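Local coordinates for protein thioredoxin reductase (PDB 4NTD) that binds FAD and probably catalyses disulfide formation in the natural product holomycin, as a flavoenzyme of the thioredoxin reductase family, at residues Thr121-Leu124 / Val128-Ser131; Gly264-Leu269 / Val292-Asn297; Ile279-Ser284 / Asn297-Arg302. One frame throughout, in Å; residues are numbered along the deposited sequence. Where two conformers were deposited one is given.

How the interactions relate
From the N terminus, interaction 1 comes first and is the most local: three residues separate its segments, and the hairpin of strands 119-124 and 129-132 closes before interaction 2 opens. Helix 264-269 then starts a loop that interaction 2 closes on strand 292-294. Interaction 3 begins within that loop at 279-284 and ends beyond it at 297-302, so the two contacts cross. They share Asn-297 and touch directly, Ala-294 packing on Val-299 and Leu-266 on Ile-279 and Val-298. Together they bind the edge of the parallel FAD-domain sheet to helix 264-269 and to the loops 279-284 and 297-302, while interaction 1, centred about 16 Å from interaction 2, belongs to the antiparallel sheet.

Interaction 1 (Thr121-Leu124 / Val128-Ser131); sequences TVRL and VALS
Val-122 and Leu-130 face each other as the hydrogen-bonded pair of an antiparallel beta hairpin, formed by strands 119-124 and 129-132 at one edge of a three-stranded sheet. Two backbone bonds join them: Val-122 N to Leu-130 O and Leu-130 N to Val-122 O, each 2.8 Å long. A third, from Leu-124 N to Val-128 O, carries the ladder toward the turn with an N-H...O angle of 166°.

Val-122 and Leu-130 point to the same face. There the CD1 methyl of Leu-130 reaches along the sheet and meets CD1 of Leu-124 at 3.6 Å, the two leucine side chains running at a slant to each other. Leu-124 CG is turned beside its own backbone N (chi1 -81°), which brings CD1 back over the hairpin. This face is buried against strands 56-60 and 31-36 of the neighbouring parallel sheet: Leu-124 touches Val-59, Leu-130 touches Val-57 and Ile-31, and Val-122 packs on Val-34. Val-122 also touches the FAD-site residue Val-106 on the adjoining strand 106-112.

Thr-121, Arg-123, Ala-129 and Ser-131 lie on the other face. Arg-123 CG passes Ala-129 CB at 4.1 Å before the extended chain, in the conformer given, leads away to salt bridges with Asp-108 and Glu-110. A water spans the non-hydrogen-bonded pair beyond, 2.8 Å from Thr-121 OG1 and 2.6 Å from Ser-131 OG.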
loop_
_atom_site.group_PDB
_atom_site.type_symbol
_atom_site.label_atom_id
_atom_site.label_comp_id
_atom_site.label_asym_id
_atom_site.label_seq_id
_atom_site.Cartn_x
_atom_site.Cartn_y
_atom_site.Cartn_z
ATOM N N THR A 121 18.368 10.453 -18.452
ATOM C CA THR A 121 19.396 11.254 -17.803
ATOM C C THR A 121 18.735 12.054 -16.690
ATOM O O THR A 121 17.806 12.822 -16.940
ATOM C CB THR A 121 20.088 12.213 -18.790
ATOM O OG1 THR A 121 20.679 11.461 -19.856
ATOM C CG2 THR A 121 21.179 13.017 -18.087
ATOM N N VAL A 122 19.215 11.856 -15.463
ATOM C CA VAL A 122 18.713 12.566 -14.290
ATOM C C VAL A 122 19.750 13.618 -13.909
ATOM O O VAL A 122 20.917 13.287 -13.709
ATOM C CB VAL A 122 18.481 11.594 -13.116
ATOM C CG1 VAL A 122 18.038 12.343 -11.866
ATOM C CG2 VAL A 122 17.449 10.542 -13.501
ATOM N N ARG A 123 19.315 14.875 -13.816
ATOM C CA ARG A 123 20.215 15.996 -13.542
ATOM C C ARG A 123 19.844 16.677 -12.226
ATOM O O ARG A 123 18.670 16.962 -11.973
ATOM C CB ARG A 123 20.179 17.005 -14.697
ATOM C CG ARG A 123 20.590 16.413 -16.042
ATOM C CD ARG A 123 20.583 17.442 -17.165
ATOM N NE ARG A 123 21.026 16.859 -18.431
ATOM C CZ ARG A 123 20.217 16.534 -19.435
ATOM N NH1 ARG A 123 18.911 16.743 -19.337
ATOM N NH2 ARG A 123 20.715 16.004 -20.544
ATOM N N LEU A 124 20.853 16.928 -11.390
ATOM C CA LEU A 124 20.660 17.568 -10.088
ATOM C C LEU A 124 20.999 19.050 -10.146
ATOM O O LEU A 124 21.800 19.483 -10.977
ATOM C CB LEU A 124 21.545 16.916 -9.020
ATOM C CG LEU A 124 21.075 15.607 -8.381
ATOM C CD1 LEU A 124 20.960 14.494 -9.408
ATOM C CD2 LEU A 124 22.029 15.211 -7.264
ATOM N N VAL A 128 25.464 17.756 -11.218
ATOM C CA VAL A 128 25.685 16.305 -11.231
ATOM C C VAL A 128 24.578 15.610 -12.028
ATOM O O VAL A 128 23.397 15.913 -11.850
ATOM C CB VAL A 128 25.765 15.719 -9.802
ATOM C CG1 VAL A 128 25.759 14.194 -9.831
ATOM C CG2 VAL A 128 27.012 16.228 -9.091
ATOM N N ALA A 129 24.972 14.693 -12.911
ATOM C CA ALA A 129 24.020 13.932 -13.720
ATOM C C ALA A 129 24.285 12.431 -13.632
ATOM O O ALA A 129 25.425 12.004 -13.428
ATOM C CB ALA A 129 24.068 14.388 -15.171
ATOM N N LEU A 130 23.215 11.651 -13.782
ATOM C CA LEU A 130 23.267 10.187 -13.783
ATOM C C LEU A 130 22.495 9.650 -14.982
ATOM O O LEU A 130 21.468 10.214 -15.359
ATOM C CB LEU A 130 22.597 9.607 -12.536
ATOM C CG LEU A 130 22.912 10.149 -11.143
ATOM C CD1 LEU A 130 22.012 11.323 -10.789
ATOM C CD2 LEU A 130 22.740 9.028 -10.129
ATOM N N SER A 131 22.975 8.545 -15.549
ATOM C CA SER A 131 22.245 7.808 -16.580
ATOM C C SER A 131 21.633 6.559 -15.951
ATOM O O SER A 131 22.293 5.875 -15.175
ATOM C CB SER A 131 23.185 7.415 -17.719
ATOM O OG SER A 131 22.476 6.783 -18.769
HETATM O O HOH W 1 22.066 9.004 -20.152
#

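Interaction 2 (Gly264-Leu269 / Val292-Asn297). With FAD (flavin-adenine dinucleotide), chain C.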
loop_
_atom_site.group_PDB
_atom_site.type_symbol
_atom_site.label_atom_id
_atom_site.label_comp_id
_atom_site.label_asym_id
_atom_site.label_seq_id
_atom_site.Cartn_x
_atom_site.Cartn_y
_atom_site.Cartn_z
ATOM N N GLY A 264 6.249 18.185 -11.487
ATOM C CA GLY A 264 6.861 18.928 -12.588
ATOM C C GLY A 264 7.747 18.081 -13.489
ATOM O O GLY A 264 7.741 18.253 -14.709
ATOM N N LEU A 265 8.506 17.163 -12.894
ATOM C CA LEU A 265 9.383 16.278 -13.666
ATOM C C LEU A 265 8.579 15.314 -14.535
ATOM O O LEU A 265 9.003 14.961 -15.636
ATOM C CB LEU A 265 10.320 15.493 -12.741
ATOM C CG LEU A 265 11.315 16.326 -11.927
ATOM C CD1 LEU A 265 11.969 15.478 -10.846
ATOM C CD2 LEU A 265 12.372 16.956 -12.827
ATOM N N LEU A 266 7.419 14.893 -14.035
ATOM C CA LEU A 266 6.532 14.000 -14.780
ATOM C C LEU A 266 5.872 14.733 -15.949
ATOM O O LEU A 266 5.801 14.202 -17.059
ATOM C CB LEU A 266 5.471 13.402 -13.849
ATOM C CG LEU A 266 6.029 12.526 -12.719
ATOM C CD1 LEU A 266 4.977 12.274 -11.648
ATOM C CD2 LEU A 266 6.564 11.210 -13.268
ATOM N N THR A 267 5.403 15.952 -15.700
ATOM C CA THR A 267 4.835 16.790 -16.757
ATOM C C THR A 267 5.850 17.042 -17.876
ATOM O O THR A 267 5.511 16.942 -19.058
ATOM C CB THR A 267 4.332 18.135 -16.193
ATOM O OG1 THR A 267 3.323 17.887 -15.206
ATOM C CG2 THR A 267 3.746 19.015 -17.298
ATOM N N ALA A 268 7.092 17.348 -17.502
ATOM C CA ALA A 268 8.155 17.619 -18.478
ATOM C C ALA A 268 8.504 16.391 -19.327
ATOM O O ALA A 268 8.904 16.528 -20.484
ATOM C CB ALA A 268 9.399 18.146 -17.776
ATOM N N LEU A 269 8.346 15.201 -18.750
ATOM C CA LEU A 269 8.552 13.942 -19.476
ATOM C C LEU A 269 7.407 13.612 -20.442
ATOM O O LEU A 269 7.544 12.723 -21.285
ATOM C CB LEU A 269 8.742 12.779 -18.491
ATOM C CG LEU A 269 10.128 12.662 -17.852
ATOM C CD1 LEU A 269 10.072 11.824 -16.584
ATOM C CD2 LEU A 269 11.131 12.078 -18.838
ATOM N N VAL A 292 8.792 4.951 -16.600
ATOM C CA VAL A 292 8.611 5.964 -15.556
ATOM C C VAL A 292 7.446 5.598 -14.635
ATOM O O VAL A 292 6.290 5.571 -15.061
ATOM C CB VAL A 292 8.367 7.361 -16.168
ATOM C CG1 VAL A 292 8.155 8.404 -15.074
ATOM C CG2 VAL A 292 9.532 7.756 -17.066
ATOM N N TRP A 293 7.772 5.313 -13.374
ATOM C CA TRP A 293 6.781 5.027 -12.338
ATOM C C TRP A 293 6.625 6.236 -11.415
ATOM O O TRP A 293 7.551 7.036 -11.270
ATOM C CB TRP A 293 7.198 3.801 -11.513
ATOM C CG TRP A 293 6.681 2.486 -12.039
ATOM C CD1 TRP A 293 5.617 1.782 -11.562
ATOM C CD2 TRP A 293 7.208 1.722 -13.133
ATOM N NE1 TRP A 293 5.443 0.629 -12.288
ATOM C CE2 TRP A 293 6.406 0.566 -13.259
ATOM C CE3 TRP A 293 8.281 1.899 -14.016
ATOM C CZ2 TRP A 293 6.639 -0.406 -14.233
ATOM C CZ3 TRP A 293 8.510 0.931 -14.988
ATOM C CH2 TRP A 293 7.692 -0.205 -15.086
ATOM N N ALA A 294 5.452 6.356 -10.797
ATOM C CA ALA A 294 5.186 7.405 -9.812
ATOM C C ALA A 294 4.399 6.821 -8.642
ATOM O O ALA A 294 3.417 6.110 -8.857
ATOM C CB ALA A 294 4.415 8.548 -10.449
ATOM N N VAL A 295 4.833 7.113 -7.415
ATOM C CA VAL A 295 4.202 6.559 -6.211
ATOM C C VAL A 295 4.080 7.583 -5.088
ATOM O O VAL A 295 4.882 8.511 -4.988
ATOM C CB VAL A 295 4.970 5.330 -5.664
ATOM C CG1 VAL A 295 5.084 4.244 -6.723
ATOM C CG2 VAL A 295 6.349 5.720 -5.150
ATOM N N GLY A 296 3.086 7.377 -4.229
ATOM C CA GLY A 296 2.848 8.224 -3.065
ATOM C C GLY A 296 2.029 9.474 -3.334
ATOM O O GLY A 296 1.220 9.520 -4.266
ATOM N N ASN A 297 2.249 10.492 -2.502
ATOM C CA ASN A 297 1.495 11.748 -2.566
ATOM C C ASN A 297 1.626 12.510 -3.890
ATOM O O ASN A 297 0.779 13.352 -4.187
ATOM C CB ASN A 297 1.904 12.696 -1.422
ATOM C CG ASN A 297 1.101 12.504 -0.136
ATOM O OD1 ASN A 297 1.523 12.986 0.915
ATOM N ND2 ASN A 297 -0.057 11.847 -0.205
HETATM P PA FAD C . 7.118 12.293 1.363
HETATM O O1A FAD C . 7.134 11.490 2.637
HETATM O O2A FAD C . 6.694 13.735 1.432
HETATM O O5B FAD C . 8.586 12.231 0.723
HETATM C C5B FAD C . 8.867 12.896 -0.502
HETATM C C4B FAD C . 10.362 13.161 -0.561
HETATM O O4B FAD C . 10.713 13.601 -1.870
HETATM C C3B FAD C . 10.800 14.258 0.408
HETATM O O3B FAD C . 11.794 13.763 1.314
HETATM C C2B FAD C . 11.348 15.363 -0.481
HETATM O O2B FAD C . 12.485 16.014 0.094
HETATM C C1B FAD C . 11.712 14.614 -1.751
HETATM N N9A FAD C . 11.740 15.404 -3.002
HETATM C C8A FAD C . 10.742 16.151 -3.510
HETATM N N7A FAD C . 11.117 16.706 -4.688
HETATM C C5A FAD C . 12.374 16.304 -4.945
HETATM C C6A FAD C . 13.366 16.517 -6.019
HETATM N N6A FAD C . 13.068 17.305 -7.076
HETATM N N1A FAD C . 14.569 15.907 -5.902
HETATM C C2A FAD C . 14.878 15.121 -4.849
HETATM N N3A FAD C . 14.017 14.883 -3.840
HETATM C C4A FAD C . 12.778 15.437 -3.834
HETATM N N1 FAD C . 0.537 10.043 7.452
HETATM C C2 FAD C . 0.419 8.981 8.283
HETATM O O2 FAD C . 0.290 7.850 7.771
HETATM N N3 FAD C . 0.434 9.104 9.623
HETATM C C4 FAD C . 0.577 10.296 10.228
HETATM O O4 FAD C . 0.583 10.380 11.473
HETATM C C4X FAD C . 0.724 11.510 9.391
HETATM N N5 FAD C . 0.871 12.755 9.910
HETATM C C5X FAD C . 0.987 13.836 9.093
HETATM C C6 FAD C . 1.138 15.101 9.652
HETATM C C7 FAD C . 1.261 16.230 8.846
HETATM C C7M FAD C . 1.422 17.592 9.475
HETATM C C8 FAD C . 1.235 16.085 7.369
HETATM C C8M FAD C . 1.357 17.293 6.478
HETATM C C9 FAD C . 1.084 14.824 6.801
HETATM C C9A FAD C . 0.957 13.688 7.606
HETATM N N10 FAD C . 0.805 12.390 7.052
HETATM C C10 FAD C . 0.690 11.297 7.929
HETATM C "C1'" FAD C . 0.777 12.129 5.607
HETATM C "C2'" FAD C . 2.202 11.853 5.127
HETATM O "O2'" FAD C . 2.937 13.085 5.104
HETATM C "C3'" FAD C . 2.223 11.227 3.733
HETATM O "O3'" FAD C . 1.427 10.035 3.738
HETATM C "C4'" FAD C . 3.629 10.861 3.258
HETATM O "O4'" FAD C . 4.543 11.947 3.452
HETATM C "C5'" FAD C . 3.642 10.496 1.779
HETATM O "O5'" FAD C . 4.860 9.814 1.486
HETATM P P FAD C . 5.655 10.071 0.116
HETATM O O1P FAD C . 4.671 10.119 -1.020
HETATM O O2P FAD C . 6.811 9.101 0.087
HETATM O O3P FAD C . 6.198 11.595 0.230
#
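Leu-266 reaches across from helix 264-269 with both methyls: CD2 meets Val-292 CG1 at 3.7 Å and CD1 meets Ala-294 CB at 4.0 Å. The Leu-266 and Val-292 side chains pass alongside one another in opposite senses. One turn on, Leu-269 adds its CD1 to the other branch of the valine, 4.1 Å from Val-292 CG2. The valine's torsion accounts for this division of labour: with CG1 trans to the backbone N (chi1 179°), its two methyls spread so that each serves a different leucine. All three approaches are apolar, and no hydrogen bond links the segments directly.

The axes of helix and strand stay 10.6 Å apart at their closest, at 147° between chain directions, so side chains alone fill the gap. Val-292 and Ala-294 point to the helix because they alternate along the strand with Trp-293, whose side chain goes the other way and packs on Ala-315, Ala-318 and Leu-319 of helix 305-338. Backbone bonds of Trp-293 to Val-135 and Val-137 hold the strand beside strand 134-137. Leu-265 also touches Val-106, and Leu-269 Val-109, of strand 106-112.

Past the strand the chain turns at Gly-296, whose positive phi of 85° accompanies a close approach of its CA to FAD O1P, 3.3 Å. Asn-297 N then donates to the same oxygen over 2.9 Å, and Asn-297 OD1 receives a bond from Arg-65. An edge strand of a Rossmann-type parallel sheet leading into a glycine turn at the FAD pyrophosphate is consistent with the second FAD-binding motif of pyridine nucleotide-disulfide oxidoreductases, with Gly-Asn in place of the usual Gly-Asp.

Interaction 3 (Ile279-Ser284 / Asn297-Arg302); sequences IATDRS and NVVDPR. With FAD (flavin-adenine dinucleotide), chain C; PO4 (phosphate ion), chain F.
Ile-279 and Val-299 bring two irregular loop backbones to 5.9 Å, CA to CA, with no direct hydrogen bond between the segments. One water accepts from Ile-279 N (2.8 Å) and donates to Val-298 O (2.9 Å); another lies between Ile-279 O and Val-299 O.

The side-chain contact converges on Val-299 CG1, which lies 4.1 Å from Ile-279 CB and, on a slanting approach, 4.0 Å from Thr-281 CG2. It also makes a van der Waals contact with Ile-279 O. CG1 is placed beside the valine's own N (chi1 -72°), directed at the opposite loop.

Each loop is braced by an Asx turn. Asp-282 OD1 accepts from both Ser-284 N and Ser-284 OG, while Asp-300 OD1 accepts from Arg-302 N. Asn-297 ND2 bonds to Asp-300 O (2.9 Å), linking the FAD-binding asparagine to the glutathione-lining Pro-301 and Arg-302. Arg-283 meets edge-on a phosphate probably from the crystallisation liquor, NE to O2 at 3.0 Å; Arg-283 NE of the second subunit also bonds this ion, and Arg-283 NH2 donates to Thr-281 O of that subunit.

Ile-279 and Val-298 both rest on Leu-266 of helix 264-269, and Val-299 on Ala-294; the 297-302 loop thus runs from strand 292-294 to helix 305-338.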
loop_
_atom_site.group_PDB
_atom_site.type_symbol
_atom_site.label_atom_id
_atom_site.label_comp_id
_atom_site.label_asym_id
_atom_site.label_seq_id
_atom_site.Cartn_x
_atom_site.Cartn_y
_atom_site.Cartn_z
ATOM N N ILE A 279 -1.355 13.214 -12.287
ATOM C CA ILE A 279 -0.674 12.346 -13.249
ATOM C C ILE A 279 -1.299 10.952 -13.192
ATOM O O ILE A 279 -1.449 10.376 -12.114
ATOM C CB ILE A 279 0.849 12.253 -12.980
ATOM C CG1 ILE A 279 1.536 13.611 -13.205
ATOM C CG2 ILE A 279 1.498 11.180 -13.853
ATOM C CD1 ILE A 279 1.497 14.122 -14.632
ATOM N N ALA A 280 -1.666 10.427 -14.357
ATOM C CA ALA A 280 -2.351 9.142 -14.446
ATOM C C ALA A 280 -1.366 7.987 -14.303
ATOM O O ALA A 280 -0.262 8.030 -14.845
ATOM C CB ALA A 280 -3.098 9.036 -15.768
ATOM N N THR A 281 -1.772 6.960 -13.563
ATOM C CA THR A 281 -0.976 5.743 -13.430
ATOM C C THR A 281 -1.866 4.516 -13.511
ATOM O O THR A 281 -3.072 4.600 -13.275
ATOM C CB THR A 281 -0.232 5.681 -12.080
ATOM O OG1 THR A 281 -1.177 5.682 -11.002
ATOM C CG2 THR A 281 0.718 6.855 -11.921
ATOM N N ASP A 282 -1.264 3.374 -13.836
ATOM C CA ASP A 282 -1.940 2.098 -13.628
ATOM C C ASP A 282 -1.805 1.736 -12.147
ATOM O O ASP A 282 -1.267 2.522 -11.360
ATOM C CB ASP A 282 -1.432 1.004 -14.592
ATOM C CG ASP A 282 -0.052 0.459 -14.241
ATOM O OD1 ASP A 282 0.507 0.769 -13.168
ATOM O OD2 ASP A 282 0.474 -0.313 -15.070
ATOM N N ARG A 283 -2.290 0.563 -11.755
ATOM C CA ARG A 283 -2.353 0.231 -10.332
ATOM C C ARG A 283 -1.001 -0.122 -9.701
ATOM O O ARG A 283 -0.921 -0.275 -8.485
ATOM C CB ARG A 283 -3.395 -0.861 -10.076
ATOM C CG ARG A 283 -4.804 -0.380 -10.384
ATOM C CD ARG A 283 -5.877 -1.207 -9.699
ATOM N NE ARG A 283 -7.209 -0.705 -10.032
ATOM C CZ ARG A 283 -8.337 -1.085 -9.436
ATOM N NH1 ARG A 283 -8.324 -1.983 -8.454
ATOM N NH2 ARG A 283 -9.494 -0.559 -9.825
ATOM N N SER A 284 0.052 -0.232 -10.512
ATOM C CA SER A 284 1.413 -0.390 -9.991
ATOM C C SER A 284 2.164 0.940 -9.929
ATOM O O SER A 284 3.268 0.997 -9.395
ATOM C CB SER A 284 2.212 -1.379 -10.844
ATOM O OG SER A 284 2.698 -0.764 -12.025
ATOM N N ASN A 297 2.249 10.492 -2.502
ATOM C CA ASN A 297 1.495 11.748 -2.566
ATOM C C ASN A 297 1.626 12.510 -3.890
ATOM O O ASN A 297 0.779 13.352 -4.187
ATOM C CB ASN A 297 1.904 12.696 -1.422
ATOM C CG ASN A 297 1.101 12.504 -0.136
ATOM O OD1 ASN A 297 1.523 12.986 0.915
ATOM N ND2 ASN A 297 -0.057 11.847 -0.205
ATOM N N VAL A 298 2.673 12.245 -4.674
ATOM C CA VAL A 298 2.822 12.906 -5.980
ATOM C C VAL A 298 1.685 12.531 -6.942
ATOM O O VAL A 298 1.361 13.304 -7.840
ATOM C CB VAL A 298 4.213 12.655 -6.627
ATOM C CG1 VAL A 298 4.387 11.202 -7.053
ATOM C CG2 VAL A 298 4.436 13.590 -7.813
ATOM N N VAL A 299 1.073 11.362 -6.739
ATOM C CA VAL A 299 -0.076 10.935 -7.552
ATOM C C VAL A 299 -1.370 10.669 -6.764
ATOM O O VAL A 299 -2.426 10.504 -7.371
ATOM C CB VAL A 299 0.260 9.691 -8.413
ATOM C CG1 VAL A 299 1.202 10.073 -9.544
ATOM C CG2 VAL A 299 0.855 8.568 -7.572
ATOM N N ASP A 300 -1.303 10.644 -5.434
ATOM C CA ASP A 300 -2.468 10.317 -4.609
ATOM C C ASP A 300 -2.486 11.164 -3.333
ATOM O O ASP A 300 -1.734 10.888 -2.400
ATOM C CB ASP A 300 -2.450 8.822 -4.262
ATOM C CG ASP A 300 -3.655 8.381 -3.438
ATOM O OD1 ASP A 300 -4.518 9.218 -3.098
ATOM O OD2 ASP A 300 -3.736 7.171 -3.126
ATOM N N PRO A 301 -3.367 12.184 -3.271
ATOM C CA PRO A 301 -3.418 13.035 -2.076
ATOM C C PRO A 301 -3.974 12.362 -0.812
ATOM O O PRO A 301 -3.877 12.938 0.273
ATOM C CB PRO A 301 -4.337 14.183 -2.505
ATOM C CG PRO A 301 -5.231 13.579 -3.530
ATOM C CD PRO A 301 -4.398 12.562 -4.257
ATOM N N ARG A 302 -4.550 11.170 -0.971
ATOM C CA ARG A 302 -5.127 10.408 0.131
ATOM C C ARG A 302 -4.166 9.353 0.700
ATOM O O ARG A 302 -4.497 8.683 1.678
ATOM C CB ARG A 302 -6.413 9.726 -0.349
ATOM C CG ARG A 302 -7.460 10.694 -0.885
ATOM C CD ARG A 302 -8.442 10.021 -1.837
ATOM N NE ARG A 302 -8.059 10.184 -3.239
ATOM C CZ ARG A 302 -7.399 9.274 -3.947
ATOM N NH1 ARG A 302 -7.044 8.125 -3.389
ATOM N NH2 ARG A 302 -7.092 9.511 -5.215
HETATM P PA FAD C . 7.118 12.293 1.363
HETATM O O1A FAD C . 7.134 11.490 2.637
HETATM O O2A FAD C . 6.694 13.735 1.432
HETATM O O5B FAD C . 8.586 12.231 0.723
HETATM C C5B FAD C . 8.867 12.896 -0.502
HETATM C C4B FAD C . 10.362 13.161 -0.561
HETATM O O4B FAD C . 10.713 13.601 -1.870
HETATM C C3B FAD C . 10.800 14.258 0.408
HETATM O O3B FAD C . 11.794 13.763 1.314
HETATM C C2B FAD C . 11.348 15.363 -0.481
HETATM O O2B FAD C . 12.485 16.014 0.094
HETATM C C1B FAD C . 11.712 14.614 -1.751
HETATM N N9A FAD C . 11.740 15.404 -3.002
HETATM C C8A FAD C . 10.742 16.151 -3.510
HETATM N N7A FAD C . 11.117 16.706 -4.688
HETATM C C5A FAD C . 12.374 16.304 -4.945
HETATM C C6A FAD C . 13.366 16.517 -6.019
HETATM N N6A FAD C . 13.068 17.305 -7.076
HETATM N N1A FAD C . 14.569 15.907 -5.902
HETATM C C2A FAD C . 14.878 15.121 -4.849
HETATM N N3A FAD C . 14.017 14.883 -3.840
HETATM C C4A FAD C . 12.778 15.437 -3.834
HETATM N N1 FAD C . 0.537 10.043 7.452
HETATM C C2 FAD C . 0.419 8.981 8.283
HETATM O O2 FAD C . 0.290 7.850 7.771
HETATM N N3 FAD C . 0.434 9.104 9.623
HETATM C C4 FAD C . 0.577 10.296 10.228
HETATM O O4 FAD C . 0.583 10.380 11.473
HETATM C C4X FAD C . 0.724 11.510 9.391
HETATM N N5 FAD C . 0.871 12.755 9.910
HETATM C C5X FAD C . 0.987 13.836 9.093
HETATM C C6 FAD C . 1.138 15.101 9.652
HETATM C C7 FAD C . 1.261 16.230 8.846
HETATM C C7M FAD C . 1.422 17.592 9.475
HETATM C C8 FAD C . 1.235 16.085 7.369
HETATM C C8M FAD C . 1.357 17.293 6.478
HETATM C C9 FAD C . 1.084 14.824 6.801
HETATM C C9A FAD C . 0.957 13.688 7.606
HETATM N N10 FAD C . 0.805 12.390 7.052
HETATM C C10 FAD C . 0.690 11.297 7.929
HETATM C "C1'" FAD C . 0.777 12.129 5.607
HETATM C "C2'" FAD C . 2.202 11.853 5.127
HETATM O "O2'" FAD C . 2.937 13.085 5.104
HETATM C "C3'" FAD C . 2.223 11.227 3.733
HETATM O "O3'" FAD C . 1.427 10.035 3.738
HETATM C "C4'" FAD C . 3.629 10.861 3.258
HETATM O "O4'" FAD C . 4.543 11.947 3.452
HETATM C "C5'" FAD C . 3.642 10.496 1.779
HETATM O "O5'" FAD C . 4.860 9.814 1.486
HETATM P P FAD C . 5.655 10.071 0.116
HETATM O O1P FAD C . 4.671 10.119 -1.020
HETATM O O2P FAD C . 6.811 9.101 0.087
HETATM O O3P FAD C . 6.198 11.595 0.230
HETATM P P PO4 F . -9.352 2.443 -12.143
HETATM O O1 PO4 F . -10.613 1.668 -11.842
HETATM O O2 PO4 F . -8.001 1.496 -11.879
HETATM O O3 PO4 F . -9.315 2.817 -13.605
HETATM O O4 PO4 F . -9.344 3.695 -11.298
HETATM O O HOH W 2 0.006 14.377 -10.111
HETATM O O HOH W 3 -3.168 10.056 -9.959
#